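Long-range contacts in SeviL (Septifer virgatus, PDB 6LF1), which probably acts as a carbohydrate-binding lectin, with a compact all-beta domain consistent with a beta-trefoil: residues A[64-69]-A[77-82]; A[7-12]-A[45-50]. All coordinates share one frame; numbering follows the deposited sequence.

Along the chain the two contacts come in series: contact 2 joins the N-terminal 7-12 to 45-50, and only after it closes does contact 1 open, with 64-69 meeting 77-82. Both draw on one antiparallel sheet whose order is 45-49, 56-60, 63-67, 72-75. Contact 2 extends from its outer strand 45-49, while contact 1 is made by the inner strand 63-67 with the loop that follows 72-75. Their centres lie about 16 Å apart, and they touch where E78 packs on S50. Together they tie the N-terminal segment and a connecting loop to the same sheet, within a helix-free chain of twelve strands consistent with a beta-trefoil.

Contact 1 of 2, residues A[64-69]-A[77-82]; sequences FLQYNG and IEQDTT
Strand residue Q66 runs closest to T82, their CA atoms 4.3 Å apart, and the backbones are joined here by one weak hydrogen bond from Y67 N to T81 O, 3.3 Å long. That carbonyl is also taken by N100 ND2. T81 meets Q66 with its side chain as well: OG1 donates to Q66 OE1 at 2.8 Å, approaching from above the amide plane, 41° out of it, and not along a lone pair. The two side chains lie alongside each other and point the same way. For Q66 this follows from its first torsion, with CG wedged between the backbone N and the carbonyl carbon (chi1 70°) and an extended chain beyond. Its NE2 is held by M74 O, so both ends of the amide are engaged and its rotation is fixed. The T82 methyl CG2 touches the strand, 3.7 Å from F64 CB and also against Q66 CB. On its other branch, OG1 shares Q79 O with T82's own backbone N, two donors gripping one carbonyl and tightening the 3-10 turn at 80-82. The F64 ring packs against the inverse gamma turn centred on E78; E78 CB sits over one face, 4.1 Å above the plane and offset toward the rim. Its carboxylate plane is turned 63° from the ring. A water lies 2.8 Å from L65 O and 2.7 Å from T82 O, within hydrogen-bonding distance of both carbonyls, and W84 NE1 also bonds to L65 O. Y67 O, packed against the T81 side chain, is buried with no polar partner. What results is a connecting loop, ending in a short 3-10 turn, folded back along the preceding beta hairpin before strand 84-88, a junction consistent with a beta-trefoil.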
loop_
_atom_site.group_PDB
_atom_site.type_symbol
_atom_site.label_atom_id
_atom_site.label_comp_id
_atom_site.label_asym_id
_atom_site.label_seq_id
_atom_site.Cartn_x
_atom_site.Cartn_y
_atom_site.Cartn_z
ATOM N N PHE A 64 5.825 -4.740 -20.404
ATOM C CA PHE A 64 5.619 -5.860 -19.493
ATOM C C PHE A 64 6.884 -6.172 -18.712
ATOM O O PHE A 64 7.975 -6.219 -19.279
ATOM C CB PHE A 64 5.197 -7.126 -20.247
ATOM C CG PHE A 64 3.943 -6.965 -21.034
ATOM C CD1 PHE A 64 2.708 -7.110 -20.426
ATOM C CD2 PHE A 64 3.994 -6.656 -22.381
ATOM C CE1 PHE A 64 1.547 -6.960 -21.148
ATOM C CE2 PHE A 64 2.837 -6.504 -23.105
ATOM C CZ PHE A 64 1.610 -6.654 -22.490
ATOM N N LEU A 65 6.726 -6.440 -17.417
ATOM C CA LEU A 65 7.857 -6.812 -16.576
ATOM C C LEU A 65 8.352 -8.212 -16.925
ATOM O O LEU A 65 7.569 -9.164 -16.982
ATOM C CB LEU A 65 7.452 -6.751 -15.099
ATOM C CG LEU A 65 8.578 -6.956 -14.084
ATOM C CD1 LEU A 65 9.473 -5.729 -14.028
ATOM C CD2 LEU A 65 8.014 -7.261 -12.701
ATOM N N GLN A 66 9.652 -8.343 -17.167
ATOM C CA GLN A 66 10.222 -9.625 -17.554
ATOM C C GLN A 66 11.507 -9.888 -16.779
ATOM O O GLN A 66 12.108 -8.992 -16.175
ATOM C CB GLN A 66 10.502 -9.679 -19.064
ATOM C CG GLN A 66 11.642 -8.780 -19.491
ATOM C CD GLN A 66 12.217 -9.134 -20.864
ATOM O OE1 GLN A 66 12.454 -10.305 -21.173
ATOM N NE2 GLN A 66 12.435 -8.118 -21.691
ATOM N N TYR A 67 11.940 -11.141 -16.824
ATOM C CA TYR A 67 13.234 -11.548 -16.296
ATOM C C TYR A 67 13.886 -12.451 -17.327
ATOM O O TYR A 67 13.301 -13.463 -17.716
ATOM C CB TYR A 67 13.092 -12.271 -14.961
ATOM C CG TYR A 67 14.408 -12.777 -14.421
ATOM C CD1 TYR A 67 15.465 -11.904 -14.175
ATOM C CD2 TYR A 67 14.598 -14.127 -14.155
ATOM C CE1 TYR A 67 16.668 -12.364 -13.680
ATOM C CE2 TYR A 67 15.802 -14.596 -13.657
ATOM C CZ TYR A 67 16.831 -13.705 -13.427
ATOM O OH TYR A 67 18.029 -14.164 -12.938
ATOM N N ASN A 68 15.087 -12.087 -17.778
ATOM C CA ASN A 68 15.721 -12.798 -18.880
ATOM C C ASN A 68 16.826 -13.743 -18.420
ATOM O O ASN A 68 17.662 -14.149 -19.232
ATOM C CB ASN A 68 16.259 -11.797 -19.907
ATOM C CG ASN A 68 17.434 -10.989 -19.379
ATOM O OD1 ASN A 68 17.876 -11.175 -18.246
ATOM N ND2 ASN A 68 17.957 -10.099 -20.218
ATOM N N GLY A 69 16.852 -14.095 -17.134
ATOM C CA GLY A 69 17.912 -14.906 -16.576
ATOM C C GLY A 69 19.131 -14.134 -16.118
ATOM O O GLY A 69 20.004 -14.718 -15.454
ATOM N N ILE A 77 6.937 -6.505 -25.700
ATOM C CA ILE A 77 6.050 -7.562 -26.161
ATOM C C ILE A 77 5.844 -8.566 -25.035
ATOM O O ILE A 77 6.709 -8.745 -24.172
ATOM C CB ILE A 77 6.644 -8.235 -27.424
ATOM C CG1 ILE A 77 6.711 -7.214 -28.558
ATOM C CG2 ILE A 77 5.857 -9.471 -27.849
ATOM C CD1 ILE A 77 5.390 -6.548 -28.850
ATOM N N GLU A 78 4.683 -9.228 -25.050
ATOM C CA GLU A 78 4.384 -10.289 -24.089
ATOM C C GLU A 78 5.116 -11.564 -24.515
ATOM O O GLU A 78 4.558 -12.473 -25.135
ATOM C CB GLU A 78 2.879 -10.507 -23.972
ATOM C CG GLU A 78 2.497 -11.506 -22.885
ATOM C CD GLU A 78 0.993 -11.631 -22.680
ATOM O OE1 GLU A 78 0.528 -12.746 -22.341
ATOM O OE2 GLU A 78 0.281 -10.616 -22.850
ATOM N N GLN A 79 6.399 -11.621 -24.172
ATOM C CA GLN A 79 7.199 -12.819 -24.359
ATOM C C GLN A 79 6.969 -13.789 -23.203
ATOM O O GLN A 79 6.406 -13.436 -22.166
ATOM C CB GLN A 79 8.684 -12.469 -24.447
ATOM C CG GLN A 79 9.022 -11.293 -25.328
ATOM C CD GLN A 79 10.507 -10.983 -25.314
ATOM O OE1 GLN A 79 11.326 -11.801 -25.742
ATOM N NE2 GLN A 79 10.866 -9.804 -24.806
ATOM N N ASP A 80 7.427 -15.032 -23.388
ATOM C CA ASP A 80 7.336 -16.028 -22.320
ATOM C C ASP A 80 7.983 -15.538 -21.032
ATOM O O ASP A 80 7.534 -15.894 -19.935
ATOM C CB ASP A 80 7.997 -17.340 -22.744
ATOM C CG ASP A 80 7.183 -18.104 -23.764
ATOM O OD1 ASP A 80 6.093 -17.625 -24.143
ATOM O OD2 ASP A 80 7.639 -19.193 -24.185
ATOM N N THR A 81 9.044 -14.737 -21.147
ATOM C CA THR A 81 9.754 -14.223 -19.980
ATOM C C THR A 81 8.930 -13.225 -19.174
ATOM O O THR A 81 9.368 -12.829 -18.088
ATOM C CB THR A 81 11.068 -13.555 -20.407
ATOM O OG1 THR A 81 10.804 -12.545 -21.390
ATOM C CG2 THR A 81 12.010 -14.565 -20.995
ATOM N N THR A 82 7.777 -12.801 -19.681
ATOM C CA THR A 82 6.905 -11.879 -18.967
ATOM C C THR A 82 5.862 -12.597 -18.120
ATOM O O THR A 82 4.998 -11.929 -17.544
ATOM C CB THR A 82 6.193 -10.920 -19.943
ATOM O OG1 THR A 82 5.268 -11.636 -20.771
ATOM C CG2 THR A 82 7.187 -10.190 -20.826
HETATM O O HOH W 1 4.808 -9.290 -17.173
#

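Contact 2 of 2, residues A[7-12]-A[45-50]; sequences VTIGKC and WSFQKS
A short antiparallel ladder joins the N-terminal segment to strand 45-49, an edge of its sheet within the chain: G10 faces F47 and C12 faces W45 as hydrogen-bonded pairs, with K11 opposite S46 as the non-hydrogen-bonded pair between them. G10 N donates to F47 O at 2.9 Å, and F47 N returns to G10 O almost straight at 178°. W45 N to C12 O is the shortest rung, 2.7 Å. At the backbone angles of G10, any side chain would collide with the carbonyl before it. F47 extends its ring with CG anti to the backbone N (chi1 -165°), against T8 and I9; T8 O comes closest, 3.1 Å from F47 CD2. I9 CD1 comes in at the ring edge, 3.7 Å from F47 CD2, and C12 SG lies 3.8 Å from F47 CB. Y56 stacks on the same ring, and L86 and L128 pack around it. With an alanine in place of F47, I9 CD1 would probably lose its partner and Y56 its stack, opening a gap beside T8 and I9. On the face with K11 and S46, a water accepts from K11 NZ at 2.9 Å and hydrogen-bonds to S46 OG. The chain turns a corner at K11, whose backbone instead bonds A131, so the N-terminal segment links strand 45-49 to the C-terminal end, as in the closed barrel of a beta-trefoil.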
loop_
_atom_site.group_PDB
_atom_site.type_symbol
_atom_site.label_atom_id
_atom_site.label_comp_id
_atom_site.label_asym_id
_atom_site.label_seq_id
_atom_site.Cartn_x
_atom_site.Cartn_y
_atom_site.Cartn_z
ATOM N N VAL A 7 -6.356 -11.427 -4.692
ATOM C CA VAL A 7 -5.688 -11.561 -5.982
ATOM C C VAL A 7 -6.201 -10.495 -6.952
ATOM O O VAL A 7 -7.017 -10.786 -7.830
ATOM C CB VAL A 7 -5.887 -12.974 -6.560
ATOM C CG1 VAL A 7 -4.860 -13.254 -7.651
ATOM C CG2 VAL A 7 -5.822 -14.022 -5.451
ATOM N N THR A 8 -5.711 -9.265 -6.788
ATOM C CA THR A 8 -6.216 -8.130 -7.556
ATOM C C THR A 8 -5.967 -8.314 -9.051
ATOM O O THR A 8 -4.907 -8.795 -9.464
ATOM C CB THR A 8 -5.546 -6.832 -7.076
ATOM O OG1 THR A 8 -5.779 -6.645 -5.673
ATOM C CG2 THR A 8 -6.075 -5.615 -7.846
ATOM N N ILE A 9 -6.954 -7.932 -9.864
ATOM C CA ILE A 9 -6.822 -7.873 -11.319
ATOM C C ILE A 9 -7.199 -6.468 -11.772
ATOM O O ILE A 9 -8.274 -5.969 -11.425
ATOM C CB ILE A 9 -7.700 -8.919 -12.032
ATOM C CG1 ILE A 9 -7.207 -10.337 -11.740
ATOM C CG2 ILE A 9 -7.718 -8.664 -13.537
ATOM C CD1 ILE A 9 -5.823 -10.623 -12.279
ATOM N N GLY A 10 -6.322 -5.838 -12.555
ATOM C CA GLY A 10 -6.476 -4.451 -12.935
ATOM C C GLY A 10 -5.338 -3.606 -12.387
ATOM O O GLY A 10 -4.234 -4.109 -12.146
ATOM N N LYS A 11 -5.635 -2.327 -12.150
ATOM C CA LYS A 11 -4.619 -1.375 -11.714
ATOM C C LYS A 11 -4.294 -1.563 -10.234
ATOM O O LYS A 11 -5.193 -1.567 -9.387
ATOM C CB LYS A 11 -5.087 0.061 -11.962
ATOM C CG LYS A 11 -5.420 0.392 -13.419
ATOM C CD LYS A 11 -4.175 0.753 -14.221
ATOM C CE LYS A 11 -4.537 1.185 -15.635
ATOM N NZ LYS A 11 -5.265 0.100 -16.344
ATOM N N CYS A 12 -3.000 -1.659 -9.921
ATOM C CA CYS A 12 -2.571 -1.983 -8.564
ATOM C C CYS A 12 -1.180 -1.423 -8.282
ATOM O O CYS A 12 -0.388 -1.163 -9.189
ATOM C CB CYS A 12 -2.554 -3.497 -8.342
ATOM S SG CYS A 12 -1.421 -4.352 -9.469
ATOM N N TRP A 45 0.502 -0.366 -11.659
ATOM C CA TRP A 45 0.710 -1.415 -12.647
ATOM C C TRP A 45 -0.627 -2.003 -13.072
ATOM O O TRP A 45 -1.633 -1.879 -12.373
ATOM C CB TRP A 45 1.605 -2.523 -12.075
ATOM C CG TRP A 45 2.976 -2.063 -11.699
ATOM C CD1 TRP A 45 3.342 -1.386 -10.556
ATOM C CD2 TRP A 45 4.176 -2.241 -12.459
ATOM N NE1 TRP A 45 4.694 -1.137 -10.572
ATOM C CE2 TRP A 45 5.228 -1.650 -11.728
ATOM C CE3 TRP A 45 4.461 -2.833 -13.700
ATOM C CZ2 TRP A 45 6.545 -1.641 -12.186
ATOM C CZ3 TRP A 45 5.772 -2.831 -14.154
ATOM C CH2 TRP A 45 6.803 -2.242 -13.397
ATOM N N SER A 46 -0.629 -2.651 -14.239
ATOM C CA SER A 46 -1.774 -3.426 -14.697
ATOM C C SER A 46 -1.451 -4.901 -14.493
ATOM O O SER A 46 -0.537 -5.441 -15.122
ATOM C CB SER A 46 -2.098 -3.116 -16.157
ATOM O OG SER A 46 -3.257 -3.820 -16.559
ATOM N N PHE A 47 -2.179 -5.541 -13.592
ATOM C CA PHE A 47 -2.005 -6.956 -13.309
ATOM C C PHE A 47 -3.093 -7.717 -14.050
ATOM O O PHE A 47 -4.280 -7.548 -13.752
ATOM C CB PHE A 47 -2.087 -7.213 -11.806
ATOM C CG PHE A 47 -1.586 -8.550 -11.397
ATOM C CD1 PHE A 47 -0.228 -8.784 -11.284
ATOM C CD2 PHE A 47 -2.469 -9.579 -11.122
ATOM C CE1 PHE A 47 0.246 -10.019 -10.906
ATOM C CE2 PHE A 47 -2.000 -10.818 -10.738
ATOM C CZ PHE A 47 -0.646 -11.037 -10.629
ATOM N N GLN A 48 -2.698 -8.547 -15.018
ATOM C CA GLN A 48 -3.656 -9.187 -15.904
ATOM C C GLN A 48 -3.374 -10.680 -16.015
ATOM O O GLN A 48 -2.242 -11.133 -15.831
ATOM C CB GLN A 48 -3.623 -8.549 -17.300
ATOM C CG GLN A 48 -3.963 -7.061 -17.318
ATOM C CD GLN A 48 -5.387 -6.777 -16.847
ATOM O OE1 GLN A 48 -6.254 -7.652 -16.882
ATOM N NE2 GLN A 48 -5.630 -5.548 -16.401
ATOM N N LYS A 49 -4.423 -11.446 -16.303
ATOM C CA LYS A 49 -4.225 -12.850 -16.632
ATOM C C LYS A 49 -3.517 -12.952 -17.975
ATOM O O LYS A 49 -3.779 -12.171 -18.891
ATOM C CB LYS A 49 -5.566 -13.594 -16.682
ATOM C CG LYS A 49 -6.261 -13.742 -15.325
ATOM C CD LYS A 49 -7.543 -14.570 -15.440
ATOM C CE LYS A 49 -8.329 -14.585 -14.131
ATOM N NZ LYS A 49 -9.693 -15.181 -14.289
ATOM N N SER A 50 -2.607 -13.911 -18.089
ATOM C CA SER A 50 -1.866 -14.102 -19.326
ATOM C C SER A 50 -2.616 -15.025 -20.286
ATOM O O SER A 50 -3.709 -15.519 -20.001
ATOM C CB SER A 50 -0.489 -14.686 -19.030
ATOM O OG SER A 50 -0.598 -16.062 -18.692
HETATM O O HOH W 2 -5.783 -2.716 -16.030
#